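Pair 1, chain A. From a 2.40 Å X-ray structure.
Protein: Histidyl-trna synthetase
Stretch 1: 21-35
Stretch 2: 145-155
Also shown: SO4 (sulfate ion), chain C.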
# COMPACT_ATOMS: atom_id res chain seq x y z
N GLN A 21 -0.61 -9.78 -0.12
CA GLN A 21 0.06 -9.32 -1.32
C GLN A 21 -0.28 -10.18 -2.53
O GLN A 21 -0.35 -9.68 -3.65
CB GLN A 21 1.58 -9.28 -1.11
CG GLN A 21 1.97 -8.36 0.06
CD GLN A 21 3.45 -8.33 0.34
OE1 GLN A 21 4.10 -9.37 0.40
NE2 GLN A 21 3.99 -7.13 0.55
N ARG A 22 -0.51 -11.47 -2.30
CA ARG A 22 -0.86 -12.37 -3.39
C ARG A 22 -2.25 -12.01 -3.89
O ARG A 22 -2.50 -11.91 -5.10
CB ARG A 22 -0.85 -13.82 -2.93
CG ARG A 22 0.51 -14.47 -2.93
CD ARG A 22 0.37 -15.95 -3.22
NE ARG A 22 1.65 -16.66 -3.17
CZ ARG A 22 1.80 -17.93 -3.51
NH1 ARG A 22 0.75 -18.62 -3.93
NH2 ARG A 22 2.99 -18.51 -3.41
N ILE A 23 -3.16 -11.83 -2.94
CA ILE A 23 -4.53 -11.49 -3.25
C ILE A 23 -4.60 -10.22 -4.07
O ILE A 23 -5.28 -10.19 -5.11
CB ILE A 23 -5.34 -11.34 -1.95
CG1 ILE A 23 -5.37 -12.70 -1.22
CG2 ILE A 23 -6.76 -10.90 -2.26
CD1 ILE A 23 -6.01 -12.67 0.14
N VAL A 24 -3.90 -9.18 -3.63
CA VAL A 24 -3.91 -7.92 -4.36
C VAL A 24 -3.21 -8.07 -5.71
O VAL A 24 -3.69 -7.53 -6.71
CB VAL A 24 -3.25 -6.77 -3.52
CG1 VAL A 24 -2.99 -5.56 -4.38
CG2 VAL A 24 -4.19 -6.37 -2.37
N ALA A 25 -2.09 -8.81 -5.76
CA ALA A 25 -1.37 -9.01 -7.02
C ALA A 25 -2.27 -9.72 -8.03
O ALA A 25 -2.20 -9.46 -9.22
CB ALA A 25 -0.09 -9.84 -6.79
N THR A 26 -3.10 -10.64 -7.54
CA THR A 26 -4.01 -11.35 -8.43
C THR A 26 -5.09 -10.41 -8.97
O THR A 26 -5.39 -10.44 -10.16
CB THR A 26 -4.67 -12.51 -7.70
OG1 THR A 26 -3.67 -13.49 -7.39
CG2 THR A 26 -5.75 -13.14 -8.57
N ALA A 27 -5.66 -9.58 -8.11
CA ALA A 27 -6.68 -8.63 -8.56
C ALA A 27 -6.03 -7.70 -9.58
O ALA A 27 -6.63 -7.39 -10.62
CB ALA A 27 -7.22 -7.82 -7.38
N ARG A 28 -4.81 -7.25 -9.30
CA ARG A 28 -4.13 -6.36 -10.22
C ARG A 28 -4.01 -7.00 -11.61
O ARG A 28 -4.26 -6.34 -12.62
CB ARG A 28 -2.74 -5.95 -9.71
CG ARG A 28 -1.91 -5.19 -10.75
CD ARG A 28 -0.54 -4.75 -10.25
NE ARG A 28 -0.62 -3.59 -9.36
CZ ARG A 28 -0.47 -3.63 -8.04
NH1 ARG A 28 -0.23 -4.79 -7.43
NH2 ARG A 28 -0.57 -2.52 -7.32
N LYS A 29 -3.63 -8.27 -11.66
CA LYS A 29 -3.48 -8.97 -12.94
C LYS A 29 -4.78 -9.08 -13.72
O LYS A 29 -4.83 -8.75 -14.90
CB LYS A 29 -2.90 -10.38 -12.73
CG LYS A 29 -2.77 -11.19 -14.03
CD LYS A 29 -2.22 -12.59 -13.78
CE LYS A 29 -3.22 -13.50 -13.06
NZ LYS A 29 -2.76 -14.92 -12.95
N VAL A 30 -5.85 -9.53 -13.06
CA VAL A 30 -7.12 -9.67 -13.77
C VAL A 30 -7.77 -8.33 -14.11
O VAL A 30 -8.29 -8.16 -15.21
CB VAL A 30 -8.14 -10.56 -12.97
CG1 VAL A 30 -7.43 -11.75 -12.35
CG2 VAL A 30 -8.83 -9.75 -11.93
N LEU A 31 -7.74 -7.38 -13.18
CA LEU A 31 -8.35 -6.09 -13.43
C LEU A 31 -7.61 -5.25 -14.47
O LEU A 31 -8.24 -4.54 -15.26
CB LEU A 31 -8.49 -5.31 -12.11
CG LEU A 31 -9.81 -5.45 -11.33
CD1 LEU A 31 -10.51 -6.74 -11.63
CD2 LEU A 31 -9.53 -5.31 -9.83
N GLU A 32 -6.28 -5.32 -14.50
CA GLU A 32 -5.55 -4.53 -15.48
C GLU A 32 -5.57 -5.18 -16.87
O GLU A 32 -5.31 -4.51 -17.87
CB GLU A 32 -4.12 -4.23 -15.00
CG GLU A 32 -4.13 -3.34 -13.73
CD GLU A 32 -2.78 -2.75 -13.36
OE1 GLU A 32 -1.74 -3.40 -13.57
OE2 GLU A 32 -2.77 -1.61 -12.83
N ALA A 33 -5.91 -6.46 -16.92
CA ALA A 33 -6.00 -7.16 -18.20
C ALA A 33 -7.32 -6.75 -18.84
O ALA A 33 -7.49 -6.87 -20.05
CB ALA A 33 -5.98 -8.66 -17.99
N ALA A 34 -8.26 -6.29 -18.01
CA ALA A 34 -9.55 -5.85 -18.53
C ALA A 34 -9.59 -4.35 -18.73
O ALA A 34 -10.65 -3.75 -18.91
CB ALA A 34 -10.65 -6.28 -17.61
N GLY A 35 -8.41 -3.72 -18.70
CA GLY A 35 -8.34 -2.29 -18.92
C GLY A 35 -8.44 -1.37 -17.72
O GLY A 35 -8.30 -0.16 -17.89
N VAL A 145 -18.35 -10.95 -13.67
CA VAL A 145 -17.35 -11.91 -14.11
C VAL A 145 -15.96 -11.57 -13.58
O VAL A 145 -15.21 -12.45 -13.19
CB VAL A 145 -17.28 -12.00 -15.64
CG1 VAL A 145 -16.26 -13.05 -16.06
CG2 VAL A 145 -18.65 -12.36 -16.20
N LEU A 146 -15.60 -10.28 -13.59
CA LEU A 146 -14.30 -9.86 -13.09
C LEU A 146 -14.10 -10.23 -11.61
O LEU A 146 -13.02 -10.68 -11.23
CB LEU A 146 -14.11 -8.35 -13.26
CG LEU A 146 -13.71 -7.83 -14.65
CD1 LEU A 146 -13.51 -6.33 -14.58
CD2 LEU A 146 -12.42 -8.50 -15.11
N LEU A 147 -15.14 -10.04 -10.80
CA LEU A 147 -15.07 -10.38 -9.39
C LEU A 147 -14.96 -11.89 -9.28
O LEU A 147 -14.13 -12.42 -8.54
CB LEU A 147 -16.31 -9.89 -8.65
CG LEU A 147 -16.49 -10.42 -7.22
CD1 LEU A 147 -15.27 -10.02 -6.38
CD2 LEU A 147 -17.78 -9.86 -6.63
N TYR A 148 -15.81 -12.58 -10.02
CA TYR A 148 -15.81 -14.04 -10.03
C TYR A 148 -14.40 -14.54 -10.36
O TYR A 148 -13.86 -15.40 -9.67
CB TYR A 148 -16.82 -14.54 -11.07
CG TYR A 148 -17.01 -16.03 -11.11
CD1 TYR A 148 -17.56 -16.71 -10.03
CD2 TYR A 148 -16.66 -16.76 -12.24
CE1 TYR A 148 -17.76 -18.09 -10.08
CE2 TYR A 148 -16.85 -18.13 -12.30
CZ TYR A 148 -17.41 -18.79 -11.21
OH TYR A 148 -17.61 -20.15 -11.27
N GLU A 149 -13.81 -13.97 -11.42
CA GLU A 149 -12.46 -14.33 -11.86
C GLU A 149 -11.36 -14.06 -10.83
O GLU A 149 -10.51 -14.91 -10.61
CB GLU A 149 -12.12 -13.59 -13.16
CG GLU A 149 -12.22 -14.45 -14.41
CD GLU A 149 -11.15 -15.54 -14.47
OE1 GLU A 149 -9.96 -15.20 -14.66
OE2 GLU A 149 -11.50 -16.73 -14.32
N CYS A 150 -11.37 -12.88 -10.22
CA CYS A 150 -10.36 -12.57 -9.21
C CYS A 150 -10.32 -13.70 -8.19
O CYS A 150 -9.26 -14.20 -7.84
CB CYS A 150 -10.68 -11.27 -8.47
SG CYS A 150 -10.45 -9.74 -9.37
N LEU A 151 -11.51 -14.09 -7.73
CA LEU A 151 -11.64 -15.13 -6.72
C LEU A 151 -11.27 -16.52 -7.24
O LEU A 151 -10.64 -17.30 -6.53
CB LEU A 151 -13.06 -15.15 -6.17
CG LEU A 151 -13.60 -13.83 -5.61
CD1 LEU A 151 -15.07 -13.99 -5.24
CD2 LEU A 151 -12.78 -13.40 -4.41
N LYS A 152 -11.67 -16.82 -8.47
CA LYS A 152 -11.37 -18.12 -9.06
C LYS A 152 -9.87 -18.26 -9.26
O LYS A 152 -9.31 -19.32 -9.00
CB LYS A 152 -12.08 -18.27 -10.40
CG LYS A 152 -12.72 -19.63 -10.62
CD LYS A 152 -13.98 -19.78 -9.79
CE LYS A 152 -14.60 -21.17 -9.93
NZ LYS A 152 -13.74 -22.23 -9.32
N GLU A 153 -9.21 -17.19 -9.71
CA GLU A 153 -7.77 -17.20 -9.94
C GLU A 153 -6.99 -17.41 -8.65
O GLU A 153 -5.86 -17.88 -8.68
CB GLU A 153 -7.32 -15.90 -10.60
CG GLU A 153 -7.83 -15.71 -12.02
CD GLU A 153 -7.04 -16.51 -13.05
OE1 GLU A 153 -7.59 -16.75 -14.15
OE2 GLU A 153 -5.88 -16.90 -12.77
N LEU A 154 -7.61 -17.05 -7.52
CA LEU A 154 -6.96 -17.21 -6.23
C LEU A 154 -7.00 -18.67 -5.80
O LEU A 154 -6.36 -19.05 -4.82
CB LEU A 154 -7.66 -16.35 -5.17
CG LEU A 154 -7.51 -14.84 -5.31
CD1 LEU A 154 -8.39 -14.15 -4.29
CD2 LEU A 154 -6.07 -14.44 -5.13
N GLY A 155 -7.76 -19.48 -6.52
CA GLY A 155 -7.85 -20.89 -6.20
C GLY A 155 -9.13 -21.28 -5.48
O GLY A 155 -9.38 -22.46 -5.24
S SO4 C . 5.25 -15.22 -2.22
O1 SO4 C . 5.33 -16.66 -1.93
O2 SO4 C . 4.01 -14.94 -2.97
O3 SO4 C . 6.40 -14.79 -3.03
O4 SO4 C . 5.25 -14.47 -0.95

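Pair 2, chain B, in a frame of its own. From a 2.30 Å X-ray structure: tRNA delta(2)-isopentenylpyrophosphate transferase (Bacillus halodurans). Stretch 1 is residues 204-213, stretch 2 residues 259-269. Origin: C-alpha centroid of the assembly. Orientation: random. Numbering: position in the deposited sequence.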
# COMPACT_ATOMS: atom_id res chain seq x y z
N LEU B 204 -1.31 19.93 -40.78
CA LEU B 204 -1.11 19.93 -39.34
C LEU B 204 0.37 20.04 -38.96
O LEU B 204 0.73 20.78 -38.03
CB LEU B 204 -1.69 18.66 -38.73
CG LEU B 204 -1.47 18.56 -37.22
CD1 LEU B 204 -2.38 19.56 -36.54
CD2 LEU B 204 -1.75 17.15 -36.70
N TYR B 205 1.23 19.30 -39.66
CA TYR B 205 2.66 19.31 -39.39
C TYR B 205 3.28 20.68 -39.64
O TYR B 205 4.04 21.20 -38.81
CB TYR B 205 3.40 18.25 -40.22
CG TYR B 205 3.26 16.82 -39.71
CD1 TYR B 205 2.60 16.56 -38.51
CD2 TYR B 205 3.78 15.74 -40.43
CE1 TYR B 205 2.46 15.26 -38.03
CE2 TYR B 205 3.65 14.42 -39.95
CZ TYR B 205 2.98 14.20 -38.74
OH TYR B 205 2.81 12.92 -38.24
N ASP B 206 2.95 21.29 -40.77
CA ASP B 206 3.50 22.61 -41.09
C ASP B 206 3.08 23.61 -40.03
O ASP B 206 3.88 24.45 -39.62
CB ASP B 206 3.03 23.09 -42.45
CG ASP B 206 3.65 22.32 -43.59
OD1 ASP B 206 3.34 22.63 -44.76
OD2 ASP B 206 4.45 21.39 -43.32
N ARG B 207 1.83 23.53 -39.60
CA ARG B 207 1.36 24.47 -38.58
C ARG B 207 2.08 24.23 -37.26
O ARG B 207 2.21 25.14 -36.45
CB ARG B 207 -0.16 24.35 -38.40
CG ARG B 207 -1.00 24.98 -39.51
CD ARG B 207 -2.44 24.50 -39.43
NE ARG B 207 -3.07 24.89 -38.18
CZ ARG B 207 -3.69 26.05 -37.98
NH1 ARG B 207 -3.77 26.93 -38.97
NH2 ARG B 207 -4.22 26.33 -36.80
N ILE B 208 2.55 22.99 -37.05
CA ILE B 208 3.26 22.65 -35.83
C ILE B 208 4.70 23.20 -35.90
O ILE B 208 5.22 23.69 -34.90
CB ILE B 208 3.25 21.12 -35.59
CG1 ILE B 208 1.82 20.67 -35.24
CG2 ILE B 208 4.23 20.72 -34.49
CD1 ILE B 208 1.62 19.19 -35.10
N ASN B 209 5.32 23.13 -37.07
CA ASN B 209 6.67 23.65 -37.23
C ASN B 209 6.66 25.17 -37.08
O ASN B 209 7.54 25.76 -36.44
CB ASN B 209 7.25 23.31 -38.60
CG ASN B 209 7.37 21.82 -38.83
OD1 ASN B 209 7.69 21.05 -37.92
ND2 ASN B 209 7.14 21.41 -40.06
N ARG B 210 5.67 25.81 -37.68
CA ARG B 210 5.57 27.26 -37.57
C ARG B 210 5.29 27.64 -36.11
O ARG B 210 5.75 28.68 -35.63
CB ARG B 210 4.47 27.78 -38.51
CG ARG B 210 4.10 29.24 -38.29
CD ARG B 210 5.31 30.12 -38.38
NE ARG B 210 4.96 31.53 -38.16
CZ ARG B 210 5.85 32.48 -37.93
NH1 ARG B 210 7.14 32.18 -37.89
NH2 ARG B 210 5.45 33.74 -37.76
N ARG B 211 4.55 26.80 -35.40
CA ARG B 211 4.28 27.10 -34.01
C ARG B 211 5.63 27.14 -33.28
O ARG B 211 5.86 28.01 -32.44
CB ARG B 211 3.39 26.02 -33.39
CG ARG B 211 2.27 26.55 -32.52
CD ARG B 211 2.41 26.13 -31.06
NE ARG B 211 2.90 24.75 -30.90
CZ ARG B 211 2.62 23.97 -29.86
NH1 ARG B 211 3.12 22.74 -29.81
NH2 ARG B 211 1.83 24.40 -28.89
N VAL B 212 6.52 26.21 -33.61
CA VAL B 212 7.84 26.16 -32.97
C VAL B 212 8.65 27.41 -33.25
O VAL B 212 9.22 28.02 -32.33
CB VAL B 212 8.65 24.92 -33.42
CG1 VAL B 212 10.07 24.97 -32.86
CG2 VAL B 212 7.96 23.67 -32.95
N ASP B 213 8.72 27.80 -34.52
CA ASP B 213 9.46 28.99 -34.88
C ASP B 213 8.85 30.14 -34.09
O ASP B 213 9.57 30.96 -33.52
CB ASP B 213 9.34 29.27 -36.37
CG ASP B 213 9.77 28.10 -37.23
OD1 ASP B 213 10.72 27.38 -36.87
OD2 ASP B 213 9.14 27.91 -38.30
N ALA B 259 18.56 21.51 -31.56
CA ALA B 259 17.48 21.55 -30.59
C ALA B 259 16.16 21.91 -31.27
O ALA B 259 15.16 21.19 -31.13
CB ALA B 259 17.79 22.55 -29.46
N ILE B 260 16.16 23.01 -32.02
CA ILE B 260 14.97 23.47 -32.76
C ILE B 260 14.43 22.37 -33.66
O ILE B 260 13.22 22.13 -33.71
CB ILE B 260 15.30 24.71 -33.65
CG1 ILE B 260 15.68 25.90 -32.77
CG2 ILE B 260 14.11 25.07 -34.52
CD1 ILE B 260 16.29 27.04 -33.55
N ASP B 261 15.32 21.71 -34.39
CA ASP B 261 14.89 20.64 -35.28
C ASP B 261 14.28 19.48 -34.49
O ASP B 261 13.28 18.90 -34.90
CB ASP B 261 16.07 20.15 -36.11
CG ASP B 261 15.74 18.92 -36.94
OD1 ASP B 261 15.80 17.80 -36.40
OD2 ASP B 261 15.40 19.08 -38.12
N THR B 262 14.89 19.16 -33.35
CA THR B 262 14.42 18.07 -32.50
C THR B 262 13.10 18.41 -31.81
O THR B 262 12.24 17.54 -31.62
CB THR B 262 15.49 17.70 -31.45
OG1 THR B 262 16.61 17.09 -32.11
CG2 THR B 262 14.92 16.74 -30.41
N LEU B 263 12.95 19.68 -31.45
CA LEU B 263 11.72 20.14 -30.81
C LEU B 263 10.57 20.01 -31.79
O LEU B 263 9.48 19.59 -31.43
CB LEU B 263 11.86 21.61 -30.38
CG LEU B 263 10.58 22.33 -29.97
CD1 LEU B 263 9.80 21.48 -28.98
CD2 LEU B 263 10.92 23.68 -29.36
N LYS B 264 10.82 20.40 -33.04
CA LYS B 264 9.79 20.31 -34.05
C LYS B 264 9.36 18.86 -34.26
O LYS B 264 8.16 18.55 -34.33
CB LYS B 264 10.29 20.89 -35.37
CG LYS B 264 10.33 22.42 -35.39
CD LYS B 264 10.90 22.96 -36.70
CE LYS B 264 10.80 24.48 -36.78
NZ LYS B 264 11.27 25.00 -38.10
N ARG B 265 10.35 17.98 -34.36
CA ARG B 265 10.10 16.56 -34.56
C ARG B 265 9.32 16.00 -33.39
O ARG B 265 8.27 15.38 -33.57
CB ARG B 265 11.43 15.84 -34.74
CG ARG B 265 11.33 14.35 -34.95
CD ARG B 265 12.44 13.88 -35.90
NE ARG B 265 13.74 14.47 -35.56
CZ ARG B 265 14.37 14.29 -34.40
NH1 ARG B 265 15.54 14.87 -34.18
NH2 ARG B 265 13.83 13.51 -33.47
N ASN B 266 9.80 16.22 -32.17
CA ASN B 266 9.08 15.72 -31.00
C ASN B 266 7.67 16.29 -30.95
O ASN B 266 6.74 15.60 -30.54
CB ASN B 266 9.81 16.06 -29.70
CG ASN B 266 11.18 15.42 -29.61
OD1 ASN B 266 11.42 14.37 -30.20
ND2 ASN B 266 12.08 16.05 -28.87
N SER B 267 7.50 17.55 -31.36
CA SER B 267 6.17 18.16 -31.34
C SER B 267 5.23 17.46 -32.32
O SER B 267 4.04 17.29 -32.04
CB SER B 267 6.24 19.65 -31.69
OG SER B 267 6.81 20.42 -30.64
N ARG B 268 5.76 17.07 -33.47
CA ARG B 268 4.94 16.38 -34.47
C ARG B 268 4.63 14.96 -33.99
O ARG B 268 3.50 14.50 -34.11
CB ARG B 268 5.66 16.31 -35.82
CG ARG B 268 5.84 17.65 -36.51
CD ARG B 268 6.37 17.43 -37.92
NE ARG B 268 7.58 16.62 -37.92
CZ ARG B 268 8.82 17.12 -37.92
NH1 ARG B 268 9.01 18.43 -37.92
NH2 ARG B 268 9.87 16.31 -37.92
N ARG B 269 5.64 14.29 -33.44
CA ARG B 269 5.50 12.93 -32.92
C ARG B 269 4.47 12.87 -31.81
O ARG B 269 3.75 11.88 -31.66
CB ARG B 269 6.84 12.44 -32.36
CG ARG B 269 7.32 11.10 -32.89
CD ARG B 269 8.14 11.30 -34.14
NE ARG B 269 9.46 10.67 -34.04
CZ ARG B 269 10.39 11.01 -33.16
NH1 ARG B 269 11.56 10.36 -33.16
NH2 ARG B 269 10.18 11.98 -32.29

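What backbone arrangement do the two pairs share? In each, two helices run in largely opposite directions, with 138° between their N-to-C directions in pair 1 and 139° in pair 2. The axes approach to 9.2 Å and 9.3 Å, and 14 central residues superpose with an RMSD of 0.3 Å. The tightest backbone approach falls at matching positions: A27(A) CA lies 5.4 Å from C150(A) CA, and N209(B) CA lies 5.6 Å from K264(B) CA.

How is this close crossing filled? In pair 1 the side chains there are small: A27(A) CB lies 4.3 Å from C150(A) SG, while V30(A) CG2 comes within a very short 3.0 Å of the same sulfur. In pair 2 the cysteine position is taken by K264(B), whose extended chain reaches obliquely across the partner helix, with K264(B) CE 3.5 Å from N209(B) O. Its aliphatic part packs against the valine that matches V30(A), with V212(B) CB 3.6 Å from K264(B) CG. V212(B) fits as a knob among I260(B), L263(B), K264(B) and S267(B).

What happens where the lysine ends? K264(B) NZ reaches D213(B) OD1 at 2.7 Å, forming a salt bridge that includes a weak hydrogen bond. The position of D213(B) matches L31(A), so pair 1 has an apolar contact instead: L31(A) CD1 sits 3.8 Å from C150(A) SG and 4.2 Å from L146(A) CD1. Charge pairing across the helices in pair 1 occurs at another position, where K29(A) NZ and E153(A) OE2 form a long salt bridge at 3.7 Å. Their counterparts, R211(B) and S267(B), form no such bridge; S267(B) OG donates to L263(B) O within its own helix, at 2.9 Å.

How do the pairs differ toward the other end? In pair 1, L154(A) packs against I23(A), with L154(A) CD1 4.2 Å from I23(A) CG2, and its CD2 lies 3.4 Å from T26(A) OG1. That hydroxyl donates to R22(A) O at 3.0 Å, so its polarity is met within its own helix. In pair 2, R268(B) and Y205(B) take the places of L154(A) and I23(A). R268(B) CD lies over one face of the tyrosine ring, 3.6 Å from Y205(B) CG, in a CH-pi contact, while R268(B) NH1 donates a hydrogen bond to N209(B) OD1 at 2.9 Å. The arginine thus combines apolar packing with a polar link, whereas pair 1 has no hydrogen bond between its stretches.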